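Local atomic coordinates of extracellular solute-binding protein family 5 (Brucella melitensis, PDB entry 4ONY), a protein that probably binds peptides or related solutes in the periplasm and delivers them to an ABC transporter for uptake. Residues S253-R258 with G270-F275; N316-I321 with Q478-D483; S359-V364 with S491-G496; L101-V106 with V115-N120. All blocks are in the same frame, centred on the assembly; numbering follows the deposited sequence.

Contact 1 of 4, residues S253-R258 with G270-F275; sequences SIEYYR and GILDIF. With P4G (1-ethoxy-2-(2-ethoxyethoxy)ethane), chain D.
Tyr257 and Leu272 reach toward each other tip to tip, the phenol oxygen OH standing 3.6 Å from Leu272 CD2. The second methyl of the leucine, CD1, lies 3.9 Å from Tyr257 CE1 and approaches the ring obliquely, so CD2 meets the hydroxyl end while CD1 lies nearer CE1. Leu272 chi1 (-56°) sets CG beside the backbone N, near Tyr257 OH; CD2 also meets Glu255 OE1 at 3.8 Å. Beside it, Ile271 CG2 comes within 3.9 Å of the same carboxylate oxygen, the two side chains crossing at about a right angle. The pairing spans a strand-helix-strand passage: strand 251-257 belongs to a mixed sheet, helix 260-268 follows, and Gly270 ends it in a Schellman motif at positive phi. No hydrogen bond joins the segments. The polar ends have partners outside them, Glu255 OE2 a salt bridge to Arg226 and Tyr257 OH a hydrogen bond with Ser266 OG; Tyr257 OH makes at most a weak hydrogen bond to Glu255 OE1 (2.7 Å). One face of the Tyr257 ring carries the bound 1-ethoxy-2-(2-ethoxyethoxy)ethane, whose C3 lies 3.5 Å from Tyr257 CE2. Gln222 and Gln225 also line that pocket.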
loop_
_atom_site.group_PDB
_atom_site.type_symbol
_atom_site.label_atom_id
_atom_site.label_comp_id
_atom_site.label_asym_id
_atom_site.label_seq_id
_atom_site.Cartn_x
_atom_site.Cartn_y
_atom_site.Cartn_z
ATOM N N SER A 253 -22.282 -8.996 -2.771
ATOM C CA SER A 253 -21.830 -10.397 -2.815
ATOM C C SER A 253 -20.412 -10.419 -3.320
ATOM O O SER A 253 -20.075 -9.773 -4.318
ATOM C CB SER A 253 -22.741 -11.267 -3.699
ATOM O OG SER A 253 -24.127 -11.100 -3.377
ATOM N N ILE A 254 -19.569 -11.118 -2.584
ATOM C CA ILE A 254 -18.190 -11.365 -2.971
ATOM C C ILE A 254 -18.056 -12.852 -3.331
ATOM O O ILE A 254 -18.194 -13.741 -2.462
ATOM C CB ILE A 254 -17.233 -10.983 -1.822
ATOM C CG1 ILE A 254 -17.559 -9.559 -1.359
ATOM C CG2 ILE A 254 -15.773 -11.119 -2.252
ATOM C CD1 ILE A 254 -16.656 -9.031 -0.243
ATOM N N GLU A 255 -17.808 -13.103 -4.617
ATOM C CA GLU A 255 -17.629 -14.445 -5.170
ATOM C C GLU A 255 -16.178 -14.787 -5.362
ATOM O O GLU A 255 -15.345 -13.910 -5.683
ATOM C CB GLU A 255 -18.364 -14.558 -6.483
ATOM C CG GLU A 255 -19.845 -14.441 -6.264
ATOM C CD GLU A 255 -20.669 -14.819 -7.446
ATOM O OE1 GLU A 255 -20.137 -14.976 -8.573
ATOM O OE2 GLU A 255 -21.888 -14.955 -7.236
ATOM N N TYR A 256 -15.859 -16.057 -5.149
ATOM C CA TYR A 256 -14.508 -16.512 -5.160
ATOM C C TYR A 256 -14.253 -17.377 -6.398
ATOM O O TYR A 256 -15.062 -18.232 -6.718
ATOM C CB TYR A 256 -14.226 -17.273 -3.856
ATOM C CG TYR A 256 -13.996 -16.363 -2.647
ATOM C CD1 TYR A 256 -15.058 -15.744 -2.003
ATOM C CD2 TYR A 256 -12.733 -16.088 -2.186
ATOM C CE1 TYR A 256 -14.849 -14.930 -0.896
ATOM C CE2 TYR A 256 -12.521 -15.294 -1.098
ATOM C CZ TYR A 256 -13.587 -14.713 -0.450
ATOM O OH TYR A 256 -13.388 -13.909 0.645
ATOM N N TYR A 257 -13.140 -17.112 -7.090
ATOM C CA TYR A 257 -12.783 -17.777 -8.333
ATOM C C TYR A 257 -11.385 -18.402 -8.215
ATOM O O TYR A 257 -10.559 -17.930 -7.448
ATOM C CB TYR A 257 -12.814 -16.786 -9.509
ATOM C CG TYR A 257 -14.204 -16.342 -9.817
ATOM C CD1 TYR A 257 -14.811 -15.333 -9.060
ATOM C CD2 TYR A 257 -14.969 -17.005 -10.772
ATOM C CE1 TYR A 257 -16.135 -14.974 -9.293
ATOM C CE2 TYR A 257 -16.286 -16.651 -11.011
ATOM C CZ TYR A 257 -16.875 -15.640 -10.247
ATOM O OH TYR A 257 -18.227 -15.313 -10.511
ATOM N N ARG A 258 -11.128 -19.460 -8.980
ATOM C CA ARG A 258 -9.855 -20.159 -8.860
ATOM C C ARG A 258 -8.738 -19.428 -9.573
ATOM O O ARG A 258 -7.616 -19.712 -9.297
ATOM C CB ARG A 258 -9.931 -21.556 -9.388
ATOM C CG ARG A 258 -10.038 -21.654 -10.906
ATOM C CD ARG A 258 -10.464 -23.049 -11.260
ATOM N NE ARG A 258 -10.349 -23.329 -12.677
ATOM C CZ ARG A 258 -11.350 -23.406 -13.542
ATOM N NH1 ARG A 258 -12.597 -23.192 -13.154
ATOM N NH2 ARG A 258 -11.083 -23.685 -14.831
ATOM N N GLY A 270 -21.810 -11.019 -17.226
ATOM C CA GLY A 270 -22.710 -10.150 -16.475
ATOM C C GLY A 270 -23.017 -10.652 -15.073
ATOM O O GLY A 270 -23.806 -10.063 -14.376
ATOM N N ILE A 271 -22.323 -11.684 -14.634
ATOM C CA ILE A 271 -22.484 -12.210 -13.282
ATOM C C ILE A 271 -21.783 -11.321 -12.281
ATOM O O ILE A 271 -22.296 -11.104 -11.218
ATOM C CB ILE A 271 -21.969 -13.652 -13.192
ATOM C CG1 ILE A 271 -22.792 -14.486 -14.162
ATOM C CG2 ILE A 271 -22.118 -14.194 -11.782
ATOM C CD1 ILE A 271 -22.294 -15.882 -14.415
ATOM N N LEU A 272 -20.606 -10.801 -12.635
ATOM C CA LEU A 272 -19.930 -9.826 -11.833
ATOM C C LEU A 272 -20.185 -8.450 -12.428
ATOM O O LEU A 272 -20.192 -8.310 -13.654
ATOM C CB LEU A 272 -18.433 -10.120 -11.809
ATOM C CG LEU A 272 -18.086 -11.528 -11.324
ATOM C CD1 LEU A 272 -16.578 -11.683 -11.353
ATOM C CD2 LEU A 272 -18.657 -11.787 -9.925
ATOM N N ASP A 273 -20.355 -7.442 -11.577
ATOM C CA ASP A 273 -20.713 -6.088 -12.032
ATOM C C ASP A 273 -19.497 -5.243 -12.452
ATOM O O ASP A 273 -19.641 -4.322 -13.215
ATOM C CB ASP A 273 -21.437 -5.341 -10.914
ATOM C CG ASP A 273 -22.816 -5.929 -10.592
ATOM O OD1 ASP A 273 -23.568 -6.194 -11.521
ATOM O OD2 ASP A 273 -23.122 -6.127 -9.399
ATOM N N ILE A 274 -18.318 -5.553 -11.926
ATOM C CA ILE A 274 -17.100 -4.806 -12.219
ATOM C C ILE A 274 -15.928 -5.762 -12.334
ATOM O O ILE A 274 -16.025 -6.923 -11.947
ATOM C CB ILE A 274 -16.779 -3.763 -11.112
ATOM C CG1 ILE A 274 -16.454 -4.456 -9.782
ATOM C CG2 ILE A 274 -17.960 -2.808 -10.868
ATOM C CD1 ILE A 274 -15.845 -3.559 -8.740
ATOM N N PHE A 275 -14.839 -5.268 -12.895
ATOM C CA PHE A 275 -13.605 -6.010 -12.987
ATOM C C PHE A 275 -12.450 -5.054 -12.816
ATOM O O PHE A 275 -12.273 -4.108 -13.614
ATOM C CB PHE A 275 -13.483 -6.765 -14.337
ATOM C CG PHE A 275 -12.301 -7.690 -14.400
ATOM C CD1 PHE A 275 -11.062 -7.207 -14.777
ATOM C CD2 PHE A 275 -12.426 -9.010 -14.040
ATOM C CE1 PHE A 275 -9.952 -8.002 -14.780
ATOM C CE2 PHE A 275 -11.326 -9.843 -14.080
ATOM C CZ PHE A 275 -10.079 -9.346 -14.465
HETATM C C8 P4G D . -24.761 -20.868 -6.686
HETATM C C7 P4G D . -23.726 -21.510 -5.762
HETATM O O4 P4G D . -22.380 -21.740 -6.286
HETATM C C6 P4G D . -21.750 -20.855 -7.238
HETATM C C5 P4G D . -20.466 -20.223 -6.673
HETATM O O3 P4G D . -19.907 -19.305 -7.634
HETATM C C4 P4G D . -18.555 -18.974 -7.425
HETATM C C3 P4G D . -17.897 -18.871 -8.788
HETATM O O2 P4G D . -17.201 -20.073 -9.123
HETATM C C2 P4G D . -16.877 -20.173 -10.525
HETATM C C1 P4G D . -17.762 -21.084 -11.358
#

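Contact 2 of 4, residues N316-I321 with Q478-D483; sequences NTRRPI and QTFDYD
Asp483 and Arg319, the two residues most buried by this contact, meet through a salt bridge, Arg319 NH1 to Asp483 OD1 at 2.9 Å. The carboxylate is turned 85° from the guanidinium plane: OD1 lies in the plane of the arginine, whereas NH1 comes to it from above the carboxylate. Arg319 NH2 forms a second salt bridge, 3.0 Å to Asp481 OD1, this time on the anti side of the acid. One arginine thus bridges two aspartates, each met in its guanidinium plane but through a different terminal nitrogen and edge; the bend at chi2 (-97°), which turns CD off an extended course, contributes. One face of the group rests over Tyr482 O. Ile321 CD1 packs against Asp483 CG at 3.7 Å, while Asp483 OD2 is held by the backbone N of Glu437. The segments are loops flanking neighbouring antiparallel strands, 310-315 and 484-489, of a mixed sheet, and the Asn316 N to Asp483 O hydrogen bond (2.9 Å) lies just past the paired strand ends. Asn316 is the third main contributor. Its ND2 donates to Tyr482 O at 2.9 Å, nearly along the C=O axis, and CB lies 3.7 Å from Tyr482 CE1. Its OD1 makes an Asx turn with Arg318 N and also accepts from Arg318 NH1, the two donors arriving from opposite faces. The NH1 bond, in the guanidinium plane, helps to fix that group, which lies flat on the Phe480 ring in a cation-pi stack, centres 3.6 Å apart and planes at 9°; Arg318 NH2 additionally donates to the carbonyls of Asn515 and Arg508.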
loop_
_atom_site.group_PDB
_atom_site.type_symbol
_atom_site.label_atom_id
_atom_site.label_comp_id
_atom_site.label_asym_id
_atom_site.label_seq_id
_atom_site.Cartn_x
_atom_site.Cartn_y
_atom_site.Cartn_z
ATOM N N ASN A 316 22.125 -6.642 -4.790
ATOM C CA ASN A 316 22.648 -7.014 -3.462
ATOM C C ASN A 316 24.029 -6.411 -3.214
ATOM O O ASN A 316 25.048 -6.998 -3.568
ATOM C CB ASN A 316 22.719 -8.528 -3.263
ATOM C CG ASN A 316 23.043 -8.919 -1.833
ATOM O OD1 ASN A 316 23.235 -8.068 -0.966
ATOM N ND2 ASN A 316 23.140 -10.239 -1.587
ATOM N N THR A 317 24.044 -5.256 -2.548
ATOM C CA THR A 317 25.275 -4.492 -2.324
ATOM C C THR A 317 26.236 -5.235 -1.404
ATOM O O THR A 317 27.396 -4.881 -1.328
ATOM C CB THR A 317 25.054 -3.046 -1.772
ATOM O OG1 THR A 317 24.609 -3.068 -0.420
ATOM C CG2 THR A 317 24.082 -2.247 -2.638
ATOM N N ARG A 318 25.767 -6.272 -0.710
ATOM C CA ARG A 318 26.681 -7.111 0.075
ATOM C C ARG A 318 27.679 -7.867 -0.817
ATOM O O ARG A 318 28.720 -8.327 -0.338
ATOM C CB ARG A 318 25.896 -8.153 0.924
ATOM C CG ARG A 318 24.852 -7.530 1.863
ATOM C CD ARG A 318 23.937 -8.624 2.448
ATOM N NE ARG A 318 22.788 -8.121 3.227
ATOM C CZ ARG A 318 21.645 -7.722 2.716
ATOM N NH1 ARG A 318 21.471 -7.662 1.400
ATOM N NH2 ARG A 318 20.680 -7.294 3.512
ATOM N N ARG A 319 27.324 -8.139 -2.059
ATOM C CA ARG A 319 28.224 -8.878 -2.933
ATOM C C ARG A 319 29.270 -7.918 -3.500
ATOM O O ARG A 319 28.912 -6.838 -3.995
ATOM C CB ARG A 319 27.433 -9.539 -4.066
ATOM C CG ARG A 319 26.432 -10.597 -3.583
ATOM C CD ARG A 319 27.017 -11.967 -3.688
ATOM N NE ARG A 319 26.333 -12.947 -2.844
ATOM C CZ ARG A 319 25.507 -13.891 -3.279
ATOM N NH1 ARG A 319 25.206 -14.037 -4.587
ATOM N NH2 ARG A 319 24.998 -14.734 -2.389
ATOM N N PRO A 320 30.566 -8.284 -3.456
ATOM C CA PRO A 320 31.558 -7.336 -3.938
ATOM C C PRO A 320 31.284 -6.788 -5.373
ATOM O O PRO A 320 31.577 -5.616 -5.695
ATOM C CB PRO A 320 32.837 -8.171 -3.907
ATOM C CG PRO A 320 32.614 -9.084 -2.717
ATOM C CD PRO A 320 31.167 -9.415 -2.738
ATOM N N ILE A 321 30.748 -7.619 -6.249
ATOM C CA ILE A 321 30.451 -7.148 -7.607
ATOM C C ILE A 321 29.609 -5.873 -7.624
ATOM O O ILE A 321 29.677 -5.118 -8.586
ATOM C CB ILE A 321 29.691 -8.193 -8.450
ATOM C CG1 ILE A 321 28.467 -8.689 -7.701
ATOM C CG2 ILE A 321 30.627 -9.335 -8.823
ATOM C CD1 ILE A 321 27.571 -9.572 -8.532
ATOM N N GLN A 478 15.733 -14.960 2.498
ATOM C CA GLN A 478 15.962 -14.928 3.925
ATOM C C GLN A 478 17.425 -14.675 4.300
ATOM O O GLN A 478 17.697 -13.983 5.290
ATOM C CB GLN A 478 15.455 -16.263 4.523
ATOM C CG GLN A 478 15.775 -16.459 5.984
ATOM C CD GLN A 478 14.758 -15.823 6.896
ATOM O OE1 GLN A 478 13.774 -15.207 6.466
ATOM N NE2 GLN A 478 14.992 -15.989 8.185
ATOM N N THR A 479 18.344 -15.255 3.532
ATOM C CA THR A 479 19.774 -15.208 3.806
ATOM C C THR A 479 20.473 -14.229 2.861
ATOM O O THR A 479 21.676 -14.157 2.864
ATOM C CB THR A 479 20.433 -16.605 3.580
ATOM O OG1 THR A 479 20.168 -17.035 2.259
ATOM C CG2 THR A 479 19.849 -17.693 4.566
ATOM N N PHE A 480 19.719 -13.522 2.032
ATOM C CA PHE A 480 20.273 -12.596 1.047
ATOM C C PHE A 480 21.218 -13.330 0.084
ATOM O O PHE A 480 22.228 -12.775 -0.321
ATOM C CB PHE A 480 20.957 -11.426 1.755
ATOM C CG PHE A 480 20.057 -10.751 2.765
ATOM C CD1 PHE A 480 18.845 -10.205 2.373
ATOM C CD2 PHE A 480 20.398 -10.710 4.125
ATOM C CE1 PHE A 480 17.981 -9.630 3.301
ATOM C CE2 PHE A 480 19.552 -10.109 5.063
ATOM C CZ PHE A 480 18.336 -9.578 4.651
ATOM N N ASP A 481 20.838 -14.564 -0.304
ATOM C CA ASP A 481 21.673 -15.404 -1.182
ATOM C C ASP A 481 21.354 -15.178 -2.694
ATOM O O ASP A 481 20.676 -15.984 -3.303
ATOM C CB ASP A 481 21.556 -16.873 -0.791
ATOM C CG ASP A 481 22.442 -17.752 -1.631
ATOM O OD1 ASP A 481 23.328 -17.221 -2.351
ATOM O OD2 ASP A 481 22.238 -18.962 -1.567
ATOM N N TYR A 482 21.754 -14.024 -3.227
ATOM C CA TYR A 482 21.513 -13.654 -4.616
ATOM C C TYR A 482 22.420 -12.451 -4.991
ATOM O O TYR A 482 22.878 -11.717 -4.108
ATOM C CB TYR A 482 20.032 -13.289 -4.858
ATOM C CG TYR A 482 19.521 -12.258 -3.872
ATOM C CD1 TYR A 482 19.735 -10.902 -4.076
ATOM C CD2 TYR A 482 18.838 -12.652 -2.722
ATOM C CE1 TYR A 482 19.292 -9.957 -3.156
ATOM C CE2 TYR A 482 18.402 -11.722 -1.803
ATOM C CZ TYR A 482 18.635 -10.368 -2.025
ATOM O OH TYR A 482 18.227 -9.472 -1.086
ATOM N N ASP A 483 22.647 -12.269 -6.288
ATOM C CA ASP A 483 23.291 -11.088 -6.826
ATOM C C ASP A 483 22.225 -10.018 -7.051
ATOM O O ASP A 483 22.339 -8.895 -6.551
ATOM C CB ASP A 483 23.997 -11.393 -8.162
ATOM C CG ASP A 483 25.173 -12.332 -8.003
ATOM O OD1 ASP A 483 25.769 -12.355 -6.897
ATOM O OD2 ASP A 483 25.489 -13.045 -8.976
#

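Contact 3 of 4, residues S359-V364 with S491-G496; sequences SQLSSV and SSLSPG
Leu361 CD1 provides most of the apolar contact with 491-496, meeting Leu493 CD2 at 4.1 Å and Pro495 CD at 3.8 Å. A second apolar touch comes from Ser359, whose CB lies 3.8 Å from Leu493 CD2; that one leucine methyl therefore sits against both Ser359 and Leu361. Methyl-to-backbone contacts form another group: Leu361 CD1 also approaches Leu493 O at 3.6 Å and Ser492 O at 3.9 Å. Leu493 O has a polar partner as well, Arg537 NH2, which comes from helix 537-553. Both segments are loops that leave strands of the same mixed sheet: segment 491-496 follows strand 484-489, segment 359-364 follows strand 350-351, and helix 537-553 touches both, Leu361 on Arg537 and Pro495 on Phe540. Hydrogen bonds do not cross between the segments but shape each one. In 359-364, a type I turn runs from Ser359 to Ser362, and Ser359 OG accepts from Leu361 N at 3.1 Å in an ST turn while also bonding to Trp356 O. Ser362 makes a similar ST turn with Val364 N. Within 491-496, Ser492 OG accepts from Ser494 N at 2.9 Å, an ST turn that spans Leu493.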
loop_
_atom_site.group_PDB
_atom_site.type_symbol
_atom_site.label_atom_id
_atom_site.label_comp_id
_atom_site.label_asym_id
_atom_site.label_seq_id
_atom_site.Cartn_x
_atom_site.Cartn_y
_atom_site.Cartn_z
ATOM N N SER A 359 3.481 10.793 -6.334
ATOM C CA SER A 359 2.915 11.498 -5.200
ATOM C C SER A 359 3.694 12.773 -4.915
ATOM O O SER A 359 4.790 12.969 -5.407
ATOM C CB SER A 359 2.910 10.605 -3.945
ATOM O OG SER A 359 4.218 10.450 -3.391
ATOM N N GLN A 360 3.159 13.574 -4.015
ATOM C CA GLN A 360 3.872 14.736 -3.514
ATOM C C GLN A 360 5.174 14.386 -2.771
ATOM O O GLN A 360 6.008 15.264 -2.609
ATOM C CB GLN A 360 2.987 15.562 -2.568
ATOM C CG GLN A 360 1.946 16.400 -3.286
ATOM C CD GLN A 360 2.550 17.536 -4.126
ATOM O OE1 GLN A 360 3.393 18.316 -3.646
ATOM N NE2 GLN A 360 2.150 17.621 -5.371
ATOM N N LEU A 361 5.319 13.146 -2.289
ATOM C CA LEU A 361 6.531 12.721 -1.590
ATOM C C LEU A 361 7.706 12.410 -2.512
ATOM O O LEU A 361 8.806 12.203 -2.050
ATOM C CB LEU A 361 6.223 11.528 -0.689
ATOM C CG LEU A 361 5.144 11.774 0.403
ATOM C CD1 LEU A 361 4.910 10.527 1.260
ATOM C CD2 LEU A 361 5.508 12.914 1.322
ATOM N N SER A 362 7.482 12.328 -3.816
ATOM C CA SER A 362 8.561 12.125 -4.768
ATOM C C SER A 362 9.457 13.342 -4.847
ATOM O O SER A 362 8.960 14.480 -4.978
ATOM C CB SER A 362 7.988 11.886 -6.180
ATOM O OG SER A 362 9.026 11.841 -7.144
ATOM N N SER A 363 10.775 13.115 -4.848
ATOM C CA SER A 363 11.748 14.191 -5.010
ATOM C C SER A 363 12.046 14.555 -6.455
ATOM O O SER A 363 12.729 15.585 -6.733
ATOM C CB SER A 363 13.070 13.798 -4.368
ATOM O OG SER A 363 13.661 12.695 -5.062
ATOM N N VAL A 364 11.592 13.717 -7.385
ATOM C CA VAL A 364 12.016 13.836 -8.794
ATOM C C VAL A 364 11.455 15.106 -9.455
ATOM O O VAL A 364 10.290 15.419 -9.323
ATOM C CB VAL A 364 11.607 12.563 -9.556
ATOM C CG1 VAL A 364 11.909 12.678 -11.047
ATOM C CG2 VAL A 364 12.341 11.378 -8.953
ATOM N N SER A 491 4.008 1.058 -1.010
ATOM C CA SER A 491 4.294 2.450 -0.729
ATOM C C SER A 491 3.079 3.084 -0.133
ATOM O O SER A 491 1.960 2.606 -0.339
ATOM C CB SER A 491 4.688 3.186 -2.015
ATOM O OG SER A 491 3.560 3.193 -2.899
ATOM N N SER A 492 3.274 4.205 0.553
ATOM C CA SER A 492 2.143 4.972 1.014
ATOM C C SER A 492 2.507 6.424 1.217
ATOM O O SER A 492 3.663 6.823 1.107
ATOM C CB SER A 492 1.556 4.396 2.296
ATOM O OG SER A 492 2.191 4.928 3.469
ATOM N N LEU A 493 1.486 7.212 1.493
ATOM C CA LEU A 493 1.661 8.615 1.818
ATOM C C LEU A 493 2.066 8.808 3.285
ATOM O O LEU A 493 2.278 9.930 3.683
ATOM C CB LEU A 493 0.362 9.399 1.544
ATOM C CG LEU A 493 0.087 9.749 0.082
ATOM C CD1 LEU A 493 -1.198 10.550 -0.117
ATOM C CD2 LEU A 493 1.235 10.516 -0.552
ATOM N N SER A 494 2.199 7.735 4.056
ATOM C CA SER A 494 2.549 7.827 5.485
ATOM C C SER A 494 3.687 6.910 5.842
ATOM O O SER A 494 3.544 6.043 6.712
ATOM C CB SER A 494 1.335 7.392 6.289
ATOM O OG SER A 494 0.235 8.205 5.902
ATOM N N PRO A 495 4.826 7.029 5.121
ATOM C CA PRO A 495 5.923 6.194 5.523
ATOM C C PRO A 495 6.243 6.449 7.001
ATOM O O PRO A 495 6.192 7.596 7.488
ATOM C CB PRO A 495 7.034 6.610 4.584
ATOM C CG PRO A 495 6.713 8.003 4.194
ATOM C CD PRO A 495 5.211 8.001 4.108
ATOM N N GLY A 496 6.529 5.364 7.706
ATOM C CA GLY A 496 6.786 5.396 9.146
ATOM C C GLY A 496 7.806 4.343 9.570
ATOM O O GLY A 496 8.851 4.170 8.920
#

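Contact 4 of 4, residues L101-V106 with V115-N120; sequences LLAEKV and VEFTLN
Ala103 CB fits against the base of Phe117, 3.8 Å from its CD1, and Val106 CG2 lies 3.8 Å from Phe117 CE1, so both side chains approach the ring obliquely, at CD1 and CE1. Val106 CG2 also packs against Val115 CG2 at 3.8 Å. Met88 of strand 88-90 and helix 181-187 continue the packing around this aromatic side chain. The segments are the two arms of an antiparallel hairpin, strands 97-108 and 114-119, interrupted by a classic beta bulge: Glu104 and Lys105 both face Thr118. Thr118 O accepts from Glu104 N at 2.7 Å and from Lys105 N at 3.2 Å, and the register shifts by one residue. Beyond the bulge, Asn120 N bonds to Leu102 O, over which Leu119 CD2 folds at 3.7 Å. There the Glu104 carboxylate and Asn120 amide lie stacked, planes 14° apart, with Glu104 CD 3.9 Å from Asn120 ND2. Two waters bridge the segments nearby: one joins Leu101 O and Asn120 ND2, the other Glu104 OE1 and Leu119 O, while Asn120 OD1 is taken by Lys122 N.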
loop_
_atom_site.group_PDB
_atom_site.type_symbol
_atom_site.label_atom_id
_atom_site.label_comp_id
_atom_site.label_asym_id
_atom_site.label_seq_id
_atom_site.Cartn_x
_atom_site.Cartn_y
_atom_site.Cartn_z
ATOM N N LEU A 101 -16.486 8.238 13.979
ATOM C CA LEU A 101 -17.342 7.068 13.606
ATOM C C LEU A 101 -17.940 6.568 14.924
ATOM O O LEU A 101 -18.760 7.296 15.519
ATOM C CB LEU A 101 -16.560 6.019 12.838
ATOM C CG LEU A 101 -17.364 4.862 12.242
ATOM C CD1 LEU A 101 -18.359 5.401 11.228
ATOM C CD2 LEU A 101 -16.432 3.799 11.616
ATOM N N LEU A 102 -17.463 5.445 15.472
ATOM C CA LEU A 102 -18.017 5.018 16.775
ATOM C C LEU A 102 -17.743 6.057 17.869
ATOM O O LEU A 102 -18.595 6.278 18.750
ATOM C CB LEU A 102 -17.509 3.631 17.194
ATOM C CG LEU A 102 -18.108 2.427 16.459
ATOM C CD1 LEU A 102 -17.353 1.159 16.785
ATOM C CD2 LEU A 102 -19.569 2.226 16.823
ATOM N N ALA A 103 -16.558 6.659 17.816
ATOM C CA ALA A 103 -16.243 7.788 18.669
ATOM C C ALA A 103 -16.779 9.077 18.036
ATOM O O ALA A 103 -16.405 9.433 16.923
ATOM C CB ALA A 103 -14.745 7.880 18.880
ATOM N N GLU A 104 -17.694 9.734 18.730
ATOM C CA GLU A 104 -18.260 10.985 18.241
ATOM C C GLU A 104 -17.261 12.126 18.428
ATOM O O GLU A 104 -17.218 13.037 17.621
ATOM C CB GLU A 104 -19.560 11.316 18.980
ATOM C CG GLU A 104 -20.325 12.496 18.395
ATOM C CD GLU A 104 -21.683 12.725 19.071
ATOM O OE1 GLU A 104 -21.989 12.101 20.103
ATOM O OE2 GLU A 104 -22.454 13.525 18.540
ATOM N N LYS A 105 -16.489 12.069 19.507
ATOM C CA LYS A 105 -15.525 13.082 19.858
ATOM C C LYS A 105 -14.213 12.458 20.306
ATOM O O LYS A 105 -14.183 11.365 20.813
ATOM C CB LYS A 105 -16.060 13.959 20.996
ATOM C CG LYS A 105 -17.322 14.728 20.663
ATOM C CD LYS A 105 -16.981 15.911 19.756
ATOM C CE LYS A 105 -17.962 16.134 18.589
ATOM N NZ LYS A 105 -19.158 16.913 19.041
ATOM N N VAL A 106 -13.149 13.197 20.106
ATOM C CA VAL A 106 -11.821 12.810 20.469
ATOM C C VAL A 106 -11.129 13.984 21.128
ATOM O O VAL A 106 -11.307 15.130 20.718
ATOM C CB VAL A 106 -11.023 12.310 19.249
ATOM C CG1 VAL A 106 -10.769 13.399 18.219
ATOM C CG2 VAL A 106 -9.704 11.726 19.688
ATOM N N VAL A 115 -4.997 9.589 24.813
ATOM C CA VAL A 115 -6.076 9.950 23.905
ATOM C C VAL A 115 -7.379 9.520 24.552
ATOM O O VAL A 115 -7.438 8.492 25.213
ATOM C CB VAL A 115 -5.891 9.356 22.476
ATOM C CG1 VAL A 115 -5.933 7.840 22.501
ATOM C CG2 VAL A 115 -6.957 9.879 21.504
ATOM N N GLU A 116 -8.417 10.316 24.391
ATOM C CA GLU A 116 -9.705 10.022 24.995
ATOM C C GLU A 116 -10.831 10.147 23.951
ATOM O O GLU A 116 -10.874 11.106 23.209
ATOM C CB GLU A 116 -9.947 10.935 26.207
ATOM C CG GLU A 116 -11.313 10.732 26.883
ATOM C CD GLU A 116 -11.420 11.448 28.248
ATOM O OE1 GLU A 116 -10.464 12.106 28.672
ATOM O OE2 GLU A 116 -12.421 11.301 28.961
ATOM N N PHE A 117 -11.705 9.149 23.908
ATOM C CA PHE A 117 -12.786 9.053 22.927
ATOM C C PHE A 117 -14.082 9.081 23.658
ATOM O O PHE A 117 -14.202 8.459 24.735
ATOM C CB PHE A 117 -12.699 7.722 22.182
ATOM C CG PHE A 117 -11.403 7.523 21.448
ATOM C CD1 PHE A 117 -11.206 8.083 20.179
ATOM C CD2 PHE A 117 -10.384 6.767 22.008
ATOM C CE1 PHE A 117 -10.008 7.898 19.488
ATOM C CE2 PHE A 117 -9.188 6.610 21.339
ATOM C CZ PHE A 117 -8.998 7.159 20.075
ATOM N N THR A 118 -15.058 9.768 23.097
ATOM C CA THR A 118 -16.400 9.731 23.623
ATOM C C THR A 118 -17.270 9.117 22.550
ATOM O O THR A 118 -17.307 9.614 21.428
ATOM C CB THR A 118 -16.880 11.128 24.017
ATOM O OG1 THR A 118 -15.920 11.698 24.901
ATOM C CG2 THR A 118 -18.262 11.106 24.687
ATOM N N LEU A 119 -17.917 8.005 22.901
ATOM C CA LEU A 119 -18.740 7.253 21.969
ATOM C C LEU A 119 -20.035 7.991 21.658
ATOM O O LEU A 119 -20.567 8.727 22.486
ATOM C CB LEU A 119 -19.091 5.880 22.531
ATOM C CG LEU A 119 -17.905 4.988 22.939
ATOM C CD1 LEU A 119 -18.404 3.671 23.534
ATOM C CD2 LEU A 119 -17.042 4.734 21.726
ATOM N N ASN A 120 -20.509 7.789 20.442
ATOM C CA ASN A 120 -21.766 8.334 19.999
ATOM C C ASN A 120 -22.913 7.598 20.701
ATOM O O ASN A 120 -22.947 6.361 20.696
ATOM C CB ASN A 120 -21.858 8.132 18.487
ATOM C CG ASN A 120 -23.021 8.880 17.878
ATOM O OD1 ASN A 120 -24.182 8.738 18.338
ATOM N ND2 ASN A 120 -22.743 9.655 16.842
HETATM O O HOH W 1 -20.125 9.722 15.618
HETATM O O HOH W 2 -20.934 11.578 22.339
#

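Overall arrangement
Contacts 2 and 3 draw on the same mixed sheet: strand 484-489 runs between their second segments, so contact 2 lies before it and contact 3 after it, with centres about 27 Å apart. Contact 3, about 11 Å from the chain centre, is buried and largely apolar; contact 2, farther out at about 26 Å, is partly buried and uses charge. Contacts 1 and 4 are both mainly buried but belong to other sheets. Contact 4 relies on backbone pairing within one hairpin, whereas contact 1 joins strand and loop by side chains alone, next to a ligand. Contacts 2 and 4 fall on opposite sides of the chain centre, about 49 Å between centres.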